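Local atomic coordinates of mandelate racemase/muconate lactonizing enzyme/Enolase superfamily (Rhodobacter sphaeroides, PDB entry 2HZG), a protein that belongs to the mandelate racemase/muconate lactonizing enzyme branch of the enolase superfamily, with a capping N-terminal domain and a metal-binding TIM-barrel-like domain. Residues Ala7-Tyr12 with Leu30-Ala35; Gly169-Gly174 with Val198-Ile203; Ser315-Ala320 with Ile354-Ala359. All blocks are in the same frame, centred on the assembly; numbering follows the deposited sequence.

Contact 1 of 3, residues Ala7-Tyr12 with Leu30-Ala35; sequences AVDLFY and LVRVAA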
ATOM      1  N   ALA A   7       2.304 -14.406  23.017  1.00 18.51           N
ATOM      2  CA  ALA A   7       3.614 -14.020  22.463  1.00 17.55           C
ATOM      3  C   ALA A   7       3.556 -13.979  20.943  1.00 16.79           C
ATOM      4  O   ALA A   7       2.879 -14.803  20.309  1.00 15.77           O
ATOM      5  CB  ALA A   7       4.727 -15.002  22.926  1.00 17.69           C
ATOM      6  N   VAL A   8       4.258 -13.018  20.363  1.00 16.81           N
ATOM      7  CA  VAL A   8       4.447 -12.979  18.914  1.00 16.63           C
ATOM      8  C   VAL A   8       5.880 -12.566  18.740  1.00 17.50           C
ATOM      9  O   VAL A   8       6.240 -11.409  19.029  1.00 17.13           O
ATOM     10  CB  VAL A   8       3.531 -11.961  18.187  1.00 17.23           C
ATOM     11  CG1 VAL A   8       3.752 -12.022  16.654  1.00 16.77           C
ATOM     12  CG2 VAL A   8       2.057 -12.175  18.537  1.00 15.53           C
ATOM     13  N   ASP A   9       6.702 -13.515  18.288  1.00 16.38           N
ATOM     14  CA  ASP A   9       8.112 -13.265  18.089  1.00 16.98           C
ATOM     15  C   ASP A   9       8.434 -13.191  16.613  1.00 16.72           C
ATOM     16  O   ASP A   9       7.994 -14.042  15.812  1.00 16.19           O
ATOM     17  CB  ASP A   9       8.975 -14.333  18.776  1.00 16.43           C
ATOM     18  CG  ASP A   9       8.827 -14.284  20.282  1.00 19.44           C
ATOM     19  OD1 ASP A   9       9.071 -13.199  20.861  1.00 20.32           O
ATOM     20  OD2 ASP A   9       8.409 -15.303  20.867  1.00 20.90           O
ATOM     21  N   LEU A  10       9.209 -12.161  16.289  1.00 16.65           N
ATOM     22  CA  LEU A  10       9.524 -11.786  14.916  1.00 16.49           C
ATOM     23  C   LEU A  10      11.006 -11.995  14.654  1.00 15.91           C
ATOM     24  O   LEU A  10      11.843 -11.379  15.314  1.00 16.83           O
ATOM     25  CB  LEU A  10       9.170 -10.313  14.703  1.00 16.27           C
ATOM     26  CG  LEU A  10       7.744  -9.848  15.070  1.00 17.52           C
ATOM     27  CD1 LEU A  10       7.513  -8.366  14.652  1.00 15.86           C
ATOM     28  CD2 LEU A  10       6.680 -10.759  14.446  1.00 14.90           C
ATOM     29  N   PHE A  11      11.312 -12.828  13.661  1.00 15.80           N
ATOM     30  CA  PHE A  11      12.674 -13.217  13.324  1.00 15.36           C
ATOM     31  C   PHE A  11      13.058 -12.673  11.956  1.00 15.63           C
ATOM     32  O   PHE A  11      12.548 -13.126  10.942  1.00 15.16           O
ATOM     33  CB  PHE A  11      12.783 -14.745  13.323  1.00 15.54           C
ATOM     34  CG  PHE A  11      12.546 -15.364  14.673  1.00 14.90           C
ATOM     35  CD1 PHE A  11      13.633 -15.675  15.501  1.00 15.54           C
ATOM     36  CD2 PHE A  11      11.247 -15.619  15.123  1.00 14.26           C
ATOM     37  CE1 PHE A  11      13.430 -16.249  16.752  1.00 16.88           C
ATOM     38  CE2 PHE A  11      11.029 -16.190  16.384  1.00 15.38           C
ATOM     39  CZ  PHE A  11      12.130 -16.501  17.200  1.00 16.77           C
ATOM     40  N   TYR A  12      13.954 -11.685  11.950  1.00 16.09           N
ATOM     41  CA  TYR A  12      14.475 -11.113  10.709  1.00 16.08           C
ATOM     42  C   TYR A  12      15.602 -12.045  10.262  1.00 15.56           C
ATOM     43  O   TYR A  12      16.629 -12.125  10.922  1.00 15.89           O
ATOM     44  CB  TYR A  12      15.004  -9.691  10.972  1.00 15.66           C
ATOM     45  CG  TYR A  12      15.457  -8.852   9.767  1.00 15.61           C
ATOM     46  CD1 TYR A  12      15.666  -9.410   8.493  1.00 16.45           C
ATOM     47  CD2 TYR A  12      15.728  -7.489   9.936  1.00 16.95           C
ATOM     48  CE1 TYR A  12      16.104  -8.612   7.409  1.00 15.72           C
ATOM     49  CE2 TYR A  12      16.162  -6.685   8.872  1.00 15.79           C
ATOM     50  CZ  TYR A  12      16.351  -7.242   7.618  1.00 16.83           C
ATOM     51  OH  TYR A  12      16.780  -6.423   6.578  1.00 15.79           O
ATOM     52  N   LEU A  30      10.075 -14.146   9.700  1.00 15.43           N
ATOM     53  CA  LEU A  30       9.285 -15.256  10.230  1.00 15.38           C
ATOM     54  C   LEU A  30       8.567 -14.818  11.503  1.00 15.20           C
ATOM     55  O   LEU A  30       9.043 -13.962  12.239  1.00 14.21           O
ATOM     56  CB  LEU A  30      10.178 -16.478  10.506  1.00 15.69           C
ATOM     57  CG  LEU A  30      10.890 -17.172   9.332  1.00 16.69           C
ATOM     58  CD1 LEU A  30      11.463 -18.503   9.811  1.00 18.03           C
ATOM     59  CD2 LEU A  30       9.951 -17.426   8.151  1.00 16.61           C
ATOM     60  N   VAL A  31       7.410 -15.408  11.745  1.00 14.91           N
ATOM     61  CA  VAL A  31       6.559 -14.968  12.833  1.00 15.14           C
ATOM     62  C   VAL A  31       6.168 -16.202  13.613  1.00 15.20           C
ATOM     63  O   VAL A  31       5.564 -17.121  13.053  1.00 14.46           O
ATOM     64  CB  VAL A  31       5.249 -14.281  12.318  1.00 14.87           C
ATOM     65  CG1 VAL A  31       4.372 -13.866  13.495  1.00 14.97           C
ATOM     66  CG2 VAL A  31       5.545 -13.049  11.425  1.00 14.29           C
ATOM     67  N   ARG A  32       6.519 -16.224  14.897  1.00 15.46           N
ATOM     68  CA  ARG A  32       6.094 -17.319  15.764  1.00 16.10           C
ATOM     69  C   ARG A  32       5.078 -16.777  16.747  1.00 16.46           C
ATOM     70  O   ARG A  32       5.399 -15.895  17.547  1.00 17.17           O
ATOM     71  CB  ARG A  32       7.287 -17.932  16.524  1.00 16.54           C
ATOM     72  CG  ARG A  32       6.900 -19.163  17.372  1.00 16.83           C
ATOM     73  CD  ARG A  32       8.049 -19.692  18.228  1.00 19.44           C
ATOM     74  NE  ARG A  32       8.589 -18.672  19.119  1.00 20.10           N
ATOM     75  CZ  ARG A  32       9.850 -18.624  19.545  1.00 21.29           C
ATOM     76  NH1 ARG A  32      10.729 -19.563  19.173  1.00 21.92           N
ATOM     77  NH2 ARG A  32      10.233 -17.629  20.344  1.00 20.04           N
ATOM     78  N   VAL A  33       3.861 -17.302  16.687  1.00 16.01           N
ATOM     79  CA  VAL A  33       2.810 -16.905  17.612  1.00 16.76           C
ATOM     80  C   VAL A  33       2.668 -18.012  18.671  1.00 17.01           C
ATOM     81  O   VAL A  33       2.699 -19.207  18.328  1.00 17.57           O
ATOM     82  CB  VAL A  33       1.465 -16.671  16.879  1.00 16.82           C
ATOM     83  CG1 VAL A  33       0.354 -16.295  17.873  1.00 16.96           C
ATOM     84  CG2 VAL A  33       1.611 -15.576  15.796  1.00 15.88           C
ATOM     85  N   ALA A  34       2.549 -17.613  19.936  1.00 16.75           N
ATOM     86  CA  ALA A  34       2.288 -18.549  21.034  1.00 17.90           C
ATOM     87  C   ALA A  34       0.963 -18.203  21.700  1.00 18.61           C
ATOM     88  O   ALA A  34       0.713 -17.042  22.037  1.00 18.19           O
ATOM     89  CB  ALA A  34       3.434 -18.523  22.082  1.00 17.14           C
ATOM     90  N   ALA A  35       0.131 -19.215  21.907  1.00 20.21           N
ATOM     91  CA  ALA A  35      -1.106 -19.044  22.658  1.00 21.76           C
ATOM     92  C   ALA A  35      -1.200 -20.217  23.623  1.00 22.92           C
ATOM     93  O   ALA A  35      -1.494 -21.340  23.214  1.00 23.20           O
ATOM     94  CB  ALA A  35      -2.317 -19.005  21.725  1.00 21.71           C
TER
HETATM   95  O   HOH W   1       6.422 -16.870  20.117  1.00 16.93           O

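Contact 2 of 3, residues Gly169-Gly174 with Val198-Ile203; sequences GPIGRG and VDVGQI. With NA (sodium ion), chain D; NA (sodium ion), chain C.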
ATOM      1  N   GLY A 169      15.394 -10.635 -14.130  1.00 16.12           N
ATOM      2  CA  GLY A 169      16.724 -10.537 -14.753  1.00 16.70           C
ATOM      3  C   GLY A 169      16.682  -9.368 -15.732  1.00 17.27           C
ATOM      4  O   GLY A 169      16.166  -8.297 -15.401  1.00 16.90           O
ATOM      5  N   PRO A 170      17.233  -9.552 -16.954  1.00 17.79           N
ATOM      6  CA  PRO A 170      17.215  -8.432 -17.921  1.00 17.33           C
ATOM      7  C   PRO A 170      15.944  -8.264 -18.752  1.00 17.93           C
ATOM      8  O   PRO A 170      15.909  -7.392 -19.634  1.00 18.62           O
ATOM      9  CB  PRO A 170      18.393  -8.753 -18.844  1.00 18.23           C
ATOM     10  CG  PRO A 170      18.510 -10.261 -18.808  1.00 18.48           C
ATOM     11  CD  PRO A 170      17.958 -10.734 -17.466  1.00 17.19           C
ATOM     12  N   ILE A 171      14.916  -9.078 -18.512  1.00 16.80           N
ATOM     13  CA  ILE A 171      13.775  -9.085 -19.409  1.00 17.03           C
ATOM     14  C   ILE A 171      13.104  -7.692 -19.405  1.00 17.66           C
ATOM     15  O   ILE A 171      13.009  -7.040 -18.360  1.00 16.90           O
ATOM     16  CB  ILE A 171      12.772 -10.253 -19.099  1.00 16.57           C
ATOM     17  CG1 ILE A 171      12.025 -10.705 -20.366  1.00 16.22           C
ATOM     18  CG2 ILE A 171      11.864  -9.931 -17.885  1.00 15.94           C
ATOM     19  CD1 ILE A 171      12.956 -11.411 -21.421  1.00 14.83           C
ATOM     20  N   GLY A 172      12.730  -7.232 -20.600  1.00 18.50           N
ATOM     21  CA  GLY A 172      12.045  -5.966 -20.799  1.00 19.56           C
ATOM     22  C   GLY A 172      12.863  -4.723 -20.531  1.00 20.43           C
ATOM     23  O   GLY A 172      12.353  -3.627 -20.696  1.00 20.47           O
ATOM     24  N   ARG A 173      14.126  -4.873 -20.123  1.00 21.75           N
ATOM     25  CA  ARG A 173      14.964  -3.725 -19.753  1.00 23.66           C
ATOM     26  C   ARG A 173      15.529  -2.964 -20.952  1.00 23.60           C
ATOM     27  O   ARG A 173      15.900  -1.790 -20.829  1.00 24.56           O
ATOM     28  CB  ARG A 173      16.117  -4.146 -18.834  1.00 24.55           C
ATOM     29  CG  ARG A 173      15.645  -4.743 -17.505  1.00 30.18           C
ATOM     30  CD  ARG A 173      16.751  -4.791 -16.459  1.00 36.49           C
ATOM     31  NE  ARG A 173      16.885  -3.502 -15.789  1.00 42.95           N
ATOM     32  CZ  ARG A 173      16.136  -3.102 -14.762  1.00 45.89           C
ATOM     33  NH1 ARG A 173      15.183  -3.891 -14.269  1.00 47.16           N
ATOM     34  NH2 ARG A 173      16.342  -1.907 -14.223  1.00 47.88           N
ATOM     35  N   GLY A 174      15.600  -3.635 -22.093  1.00 23.20           N
ATOM     36  CA  GLY A 174      16.177  -3.071 -23.317  1.00 22.93           C
ATOM     37  C   GLY A 174      15.248  -3.296 -24.493  1.00 22.00           C
ATOM     38  O   GLY A 174      14.048  -2.988 -24.433  1.00 21.56           O
ATOM     39  N   VAL A 198       6.213 -16.368 -18.740  1.00 14.92           N
ATOM     40  CA  VAL A 198       7.136 -15.250 -18.659  1.00 15.20           C
ATOM     41  C   VAL A 198       6.612 -14.195 -17.692  1.00 15.29           C
ATOM     42  O   VAL A 198       5.447 -13.800 -17.758  1.00 15.95           O
ATOM     43  CB  VAL A 198       7.403 -14.620 -20.056  1.00 15.59           C
ATOM     44  CG1 VAL A 198       8.315 -13.366 -19.948  1.00 14.17           C
ATOM     45  CG2 VAL A 198       7.994 -15.669 -21.015  1.00 15.92           C
ATOM     46  N   ASP A 199       7.492 -13.761 -16.800  1.00 15.00           N
ATOM     47  CA  ASP A 199       7.166 -12.771 -15.781  1.00 15.50           C
ATOM     48  C   ASP A 199       8.110 -11.595 -15.945  1.00 14.99           C
ATOM     49  O   ASP A 199       9.319 -11.743 -15.837  1.00 15.97           O
ATOM     50  CB  ASP A 199       7.320 -13.440 -14.409  1.00 15.20           C
ATOM     51  CG  ASP A 199       7.254 -12.462 -13.230  1.00 16.00           C
ATOM     52  OD1 ASP A 199       6.898 -11.276 -13.380  1.00 14.39           O
ATOM     53  OD2 ASP A 199       7.581 -12.927 -12.106  1.00 15.64           O
ATOM     54  N   VAL A 200       7.555 -10.425 -16.230  1.00 15.09           N
ATOM     55  CA  VAL A 200       8.373  -9.234 -16.491  1.00 14.12           C
ATOM     56  C   VAL A 200       8.478  -8.225 -15.341  1.00 14.69           C
ATOM     57  O   VAL A 200       9.046  -7.138 -15.510  1.00 13.90           O
ATOM     58  CB  VAL A 200       7.992  -8.539 -17.831  1.00 14.38           C
ATOM     59  CG1 VAL A 200       8.201  -9.528 -18.993  1.00 12.46           C
ATOM     60  CG2 VAL A 200       6.559  -8.021 -17.814  1.00 12.32           C
ATOM     61  N   GLY A 201       7.955  -8.597 -14.177  1.00 14.34           N
ATOM     62  CA  GLY A 201       8.153  -7.797 -12.982  1.00 14.59           C
ATOM     63  C   GLY A 201       7.782  -6.324 -13.102  1.00 14.57           C
ATOM     64  O   GLY A 201       8.535  -5.461 -12.653  1.00 14.77           O
ATOM     65  N   GLN A 202       6.643  -6.040 -13.723  1.00 14.51           N
ATOM     66  CA  GLN A 202       6.121  -4.662 -13.833  1.00 14.87           C
ATOM     67  C   GLN A 202       7.004  -3.735 -14.681  1.00 15.65           C
ATOM     68  O   GLN A 202       6.844  -2.516 -14.641  1.00 15.74           O
ATOM     69  CB  GLN A 202       5.883  -4.055 -12.435  1.00 15.35           C
ATOM     70  CG  GLN A 202       4.965  -4.884 -11.515  1.00 13.96           C
ATOM     71  CD  GLN A 202       4.625  -4.131 -10.219  1.00 17.32           C
ATOM     72  OE1 GLN A 202       4.843  -2.921 -10.117  1.00 19.38           O
ATOM     73  NE2 GLN A 202       4.157  -4.851  -9.220  1.00 18.25           N
ATOM     74  N   ILE A 203       7.917  -4.307 -15.477  1.00 16.02           N
ATOM     75  CA  ILE A 203       8.970  -3.519 -16.121  1.00 16.64           C
ATOM     76  C   ILE A 203       8.461  -2.519 -17.169  1.00 16.61           C
ATOM     77  O   ILE A 203       9.087  -1.505 -17.384  1.00 16.68           O
ATOM     78  CB  ILE A 203      10.095  -4.404 -16.724  1.00 16.75           C
ATOM     79  CG1 ILE A 203      11.343  -3.565 -17.046  1.00 18.44           C
ATOM     80  CG2 ILE A 203       9.588  -5.126 -17.984  1.00 14.66           C
ATOM     81  CD1 ILE A 203      12.005  -2.913 -15.823  1.00 19.92           C
TER
HETATM   82 NA    NA D1103      12.879  -1.052 -23.921  1.00 35.02          NA
HETATM   83 NA    NA C1101       6.094 -12.952 -10.300  1.00 22.84          NA
HETATM   84  O   HOH W   2      11.961  -7.414 -15.469  1.00 34.96           O
HETATM   85  O   HOH W   3      11.324  -2.038 -22.525  1.00 25.49           O
HETATM   86  O   HOH W   4       6.423 -10.255 -11.142  1.00 18.20           O
HETATM   87  O   HOH W   5       7.629 -12.160  -8.547  1.00 18.95           O
HETATM   88  O   HOH W   6       7.007 -15.217  -9.502  1.00 19.08           O
HETATM   89  O   HOH W   7      14.340   0.051 -25.672  1.00 30.41           O

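Contact 3 of 3, residues Ser315-Ala320 with Ile354-Ala359; sequences SLQPFA and IRAPEA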
ATOM      1  N   SER A 315       0.666 -20.606   0.634  1.00 15.32           N
ATOM      2  CA  SER A 315       0.060 -20.101  -0.594  1.00 15.58           C
ATOM      3  C   SER A 315      -0.664 -21.185  -1.403  1.00 15.23           C
ATOM      4  O   SER A 315      -1.416 -20.863  -2.306  1.00 15.52           O
ATOM      5  CB  SER A 315       1.060 -19.297  -1.429  1.00 15.31           C
ATOM      6  OG  SER A 315       1.318 -17.991  -0.834  1.00 17.62           O
ATOM      7  N   LEU A 316      -0.449 -22.454  -1.059  1.00 15.17           N
ATOM      8  CA  LEU A 316      -1.235 -23.559  -1.633  1.00 14.56           C
ATOM      9  C   LEU A 316      -2.570 -23.726  -0.908  1.00 14.71           C
ATOM     10  O   LEU A 316      -3.559 -24.126  -1.523  1.00 14.82           O
ATOM     11  CB  LEU A 316      -0.456 -24.873  -1.586  1.00 15.10           C
ATOM     12  CG  LEU A 316       0.801 -24.980  -2.460  1.00 15.51           C
ATOM     13  CD1 LEU A 316       1.487 -26.338  -2.305  1.00 15.12           C
ATOM     14  CD2 LEU A 316       0.409 -24.760  -3.893  1.00 17.79           C
ATOM     15  N   GLN A 317      -2.601 -23.419   0.395  1.00 14.39           N
ATOM     16  CA  GLN A 317      -3.826 -23.606   1.195  1.00 14.68           C
ATOM     17  C   GLN A 317      -5.092 -23.032   0.527  1.00 14.25           C
ATOM     18  O   GLN A 317      -6.094 -23.728   0.436  1.00 14.88           O
ATOM     19  CB  GLN A 317      -3.689 -23.047   2.623  1.00 14.22           C
ATOM     20  CG  GLN A 317      -2.478 -23.530   3.446  1.00 13.93           C
ATOM     21  CD  GLN A 317      -2.505 -25.023   3.762  1.00 15.68           C
ATOM     22  OE1 GLN A 317      -3.580 -25.647   3.838  1.00 13.77           O
ATOM     23  NE2 GLN A 317      -1.326 -25.604   3.930  1.00 14.05           N
ATOM     24  N   PRO A 318      -5.052 -21.771   0.034  1.00 15.10           N
ATOM     25  CA  PRO A 318      -6.302 -21.167  -0.461  1.00 14.75           C
ATOM     26  C   PRO A 318      -6.928 -21.798  -1.706  1.00 15.68           C
ATOM     27  O   PRO A 318      -8.074 -21.467  -2.044  1.00 16.47           O
ATOM     28  CB  PRO A 318      -5.882 -19.728  -0.780  1.00 14.87           C
ATOM     29  CG  PRO A 318      -4.615 -19.520   0.033  1.00 15.89           C
ATOM     30  CD  PRO A 318      -3.933 -20.816  -0.078  1.00 14.31           C
ATOM     31  N   PHE A 319      -6.196 -22.661  -2.406  1.00 15.86           N
ATOM     32  CA  PHE A 319      -6.787 -23.351  -3.550  1.00 16.49           C
ATOM     33  C   PHE A 319      -6.598 -24.861  -3.491  1.00 16.87           C
ATOM     34  O   PHE A 319      -6.760 -25.546  -4.498  1.00 17.14           O
ATOM     35  CB  PHE A 319      -6.378 -22.717  -4.917  1.00 15.53           C
ATOM     36  CG  PHE A 319      -4.930 -22.976  -5.383  1.00 16.19           C
ATOM     37  CD1 PHE A 319      -4.694 -23.571  -6.635  1.00 15.63           C
ATOM     38  CD2 PHE A 319      -3.823 -22.536  -4.640  1.00 16.51           C
ATOM     39  CE1 PHE A 319      -3.405 -23.758  -7.118  1.00 15.23           C
ATOM     40  CE2 PHE A 319      -2.528 -22.734  -5.094  1.00 16.28           C
ATOM     41  CZ  PHE A 319      -2.305 -23.349  -6.355  1.00 15.89           C
ATOM     42  N   ALA A 320      -6.299 -25.372  -2.289  1.00 17.51           N
ATOM     43  CA  ALA A 320      -6.085 -26.804  -2.067  1.00 17.86           C
ATOM     44  C   ALA A 320      -7.281 -27.623  -2.558  1.00 18.45           C
ATOM     45  O   ALA A 320      -7.122 -28.655  -3.198  1.00 18.63           O
ATOM     46  CB  ALA A 320      -5.833 -27.084  -0.583  1.00 17.20           C
ATOM     47  N   ILE A 354       2.320 -31.988  -6.214  1.00 20.31           N
ATOM     48  CA  ILE A 354       2.487 -31.559  -4.828  1.00 18.62           C
ATOM     49  C   ILE A 354       1.187 -30.974  -4.297  1.00 18.42           C
ATOM     50  O   ILE A 354       0.279 -30.645  -5.054  1.00 18.09           O
ATOM     51  CB  ILE A 354       3.652 -30.530  -4.656  1.00 18.70           C
ATOM     52  CG1 ILE A 354       3.393 -29.243  -5.480  1.00 17.21           C
ATOM     53  CG2 ILE A 354       5.046 -31.187  -4.937  1.00 16.45           C
ATOM     54  CD1 ILE A 354       4.303 -28.044  -5.023  1.00 18.34           C
ATOM     55  N   ARG A 355       1.092 -30.810  -2.989  1.00 18.34           N
ATOM     56  CA  ARG A 355      -0.177 -30.349  -2.437  1.00 17.58           C
ATOM     57  C   ARG A 355       0.028 -29.657  -1.116  1.00 16.61           C
ATOM     58  O   ARG A 355       1.074 -29.831  -0.466  1.00 16.64           O
ATOM     59  CB  ARG A 355      -1.191 -31.507  -2.334  1.00 18.30           C
ATOM     60  CG  ARG A 355      -0.904 -32.556  -1.258  1.00 19.78           C
ATOM     61  CD  ARG A 355      -1.769 -33.780  -1.483  1.00 24.30           C
ATOM     62  NE  ARG A 355      -1.383 -34.446  -2.729  1.00 26.20           N
ATOM     63  CZ  ARG A 355      -2.228 -35.001  -3.590  1.00 26.23           C
ATOM     64  NH1 ARG A 355      -3.533 -34.971  -3.350  1.00 24.83           N
ATOM     65  NH2 ARG A 355      -1.756 -35.584  -4.697  1.00 26.21           N
ATOM     66  N   ALA A 356      -0.944 -28.828  -0.758  1.00 15.85           N
ATOM     67  CA  ALA A 356      -1.044 -28.281   0.580  1.00 15.64           C
ATOM     68  C   ALA A 356      -0.995 -29.484   1.531  1.00 16.39           C
ATOM     69  O   ALA A 356      -1.814 -30.418   1.402  1.00 17.25           O
ATOM     70  CB  ALA A 356      -2.343 -27.500   0.736  1.00 15.06           C
ATOM     71  N   PRO A 357      -0.003 -29.505   2.439  1.00 17.16           N
ATOM     72  CA  PRO A 357       0.218 -30.693   3.269  1.00 17.87           C
ATOM     73  C   PRO A 357      -1.032 -31.236   3.966  1.00 19.38           C
ATOM     74  O   PRO A 357      -1.880 -30.484   4.461  1.00 18.44           O
ATOM     75  CB  PRO A 357       1.258 -30.211   4.285  1.00 17.58           C
ATOM     76  CG  PRO A 357       2.050 -29.196   3.499  1.00 16.48           C
ATOM     77  CD  PRO A 357       1.017 -28.470   2.702  1.00 16.48           C
ATOM     78  N   GLU A 358      -1.127 -32.557   3.991  1.00 21.00           N
ATOM     79  CA  GLU A 358      -2.200 -33.218   4.721  1.00 23.12           C
ATOM     80  C   GLU A 358      -1.977 -33.092   6.246  1.00 23.50           C
ATOM     81  O   GLU A 358      -2.930 -33.076   7.043  1.00 25.18           O
ATOM     82  CB  GLU A 358      -2.436 -34.646   4.168  1.00 24.02           C
ATOM     83  CG  GLU A 358      -3.666 -34.689   3.195  1.00 28.67           C
ATOM     84  CD  GLU A 358      -3.454 -35.430   1.866  1.00 35.15           C
ATOM     85  OE1 GLU A 358      -4.346 -35.336   0.986  1.00 37.45           O
ATOM     86  OE2 GLU A 358      -2.420 -36.109   1.674  1.00 38.86           O
ATOM     87  N   ALA A 359      -0.730 -32.877   6.641  1.00 22.80           N
ATOM     88  CA  ALA A 359      -0.360 -32.684   8.032  1.00 21.21           C
ATOM     89  C   ALA A 359      -0.971 -31.401   8.682  1.00 20.41           C
ATOM     90  O   ALA A 359      -1.444 -30.501   7.971  1.00 19.62           O
ATOM     91  CB  ALA A 359       1.141 -32.679   8.136  1.00 21.37           C
TER
HETATM   92  O   HOH W   8      -1.296 -27.988   5.521  1.00 16.29           O

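Contact 1 of 3, residues Ala7-Tyr12 with Leu30-Ala35
OD2 of D9 is gripped twice: by R32, in a salt bridge that is also a nearly straight hydrogen bond from NH2 (3.0 Å from NH2 of R32 to OD2 of D9, 168° at the hydrogen), and by a water that donates to it. The same water donates to the backbone O of R32 and accepts from NE of R32, so it ties carboxylate, guanidinium and main chain together. The two flat groups stand almost perpendicular, 89° apart: OD2 lies at the guanidinium edge, in its plane, whereas NH2 reaches OD2 from above the carboxylate plane. R32 leaves with CG anti to the backbone N and bends at chi3, which brings NH2 alongside the carboxylate of D9. CZ of F11 lies over one guanidinium face, offset toward the rim, 3.8 Å from NH2 of R32; with ring and guanidinium planes 80° apart, the ring touches by its edge.

Beneath, the strands run antiparallel, with paired N-H...O bonds at A7/A34, D9/R32 and F11/L30; the D9 N to R32 O bond measures 2.8 Å. V8 and L10 share the other face with V31 and V33: CG1 of V8 meets CG1 of V31 at 3.7 Å, and CD2 of L10 lies 4.0 Å from CG2 of V31. That apolar face packs on helices 48-56 and 99-118 of the N-terminal domain. Strand 27-35 is the middle of a three-stranded antiparallel sheet, its other edge bonded to strand 38-44, whose W41 meets the F11 ring.

Contact 2 of 3, residues Gly169-Gly174 with Val198-Ile203
I171 and I203 share one rotamer: in each, CG1 is anti to the backbone N (chi1 -151° and -165°) and CG2 takes the crowded place between N and the carbonyl carbon. This sends CG2 of I171 against segment 198-203, 3.7 Å from O of D199 and 3.8 Å from CG1 of V200. CG2 of I203 settles directly on G172, 3.8 Å from CA of G172, which has no side chain. R173, bent at chi3 (83°), crosses I203 at about a right angle and brings NH1 to 3.7 Å from CD1 of I203; NH1 is hydrogen-bonded to Y91 OH of the second subunit. No direct hydrogen bond joins the segments, but one water donates to both I171 O and V200 O. Each loop folds on itself, in a type II turn from P170 to R173 and a type I' turn from V200 to I203. D199 turns away, CG anti to its N; OD1 accepts from G201 N in an Asx turn, leaving OD2 to bind sodium at 2.3 Å. A second sodium takes G174 O. D199, E227 and E254, with three waters, bind the first sodium, in the acidic metal site at the C-terminal strand ends typical of enolase-superfamily barrels.

Contact 3 of 3, residues Ser315-Ala320 with Ile354-Ala359
A356 is the bump of this contact: its methyl pushes into a shallow hollow lined by L316 of helix 309-316 and by Q317 and A320, later in the chain. CB of A356 lies 3.8 Å from CB of A320 and 4.0 Å from CB of L316, while the flat amide end of Q317 closes a third side, OE1 of Q317 standing 3.8 Å from CB of A356. L316 has CG anti to the carbonyl carbon and chi2 extended (179°); its CD1 presses on the backbone between R355 and A356, 3.8 Å from N of A356, and meets CD1 of I354 more loosely at 4.3 Å. Q317 bends at chi2 (-65°), so its amide lies over A356 and reaches P357, where NE2 of Q317 is 3.9 Å from CD of P357. Around them, W123 of helix 122-125 covers Q317, A320 and A356, and C328 of strand 327-331 touches L316 and I354.

No direct hydrogen bond crosses between the segments. NE2 of Q317 donates to S313 OG and to a water 2.9 Å away, which donates to O of P357. The contact therefore rests on methyl-to-methyl and methyl-to-backbone fit, with its one polar bridge running through that water.

How the contacts relate
Contact 1 belongs to the N-terminal domain, whereas contacts 2 and 3 lie in the barrel domain on opposite sides of the chain's centre, contact 2 where strand 195-199 runs into loops, contact 3 between segment 315-320 and a loop. None touches another: contacts 1 and 2 are farthest apart (centres about 35 Å). Contact 3 lies nearest the chain's centre and is buried and apolar; contact 2 is mostly buried too, yet reaches the second subunit through R173 and I203. Contact 1 is partly buried and two-faced, apolar toward helices and ion-paired on the other side. Regular backbone hydrogen bonding holds contact 1; contacts 2 and 3 rely on packing and water bridges, and metal ions enter contact 2 alone.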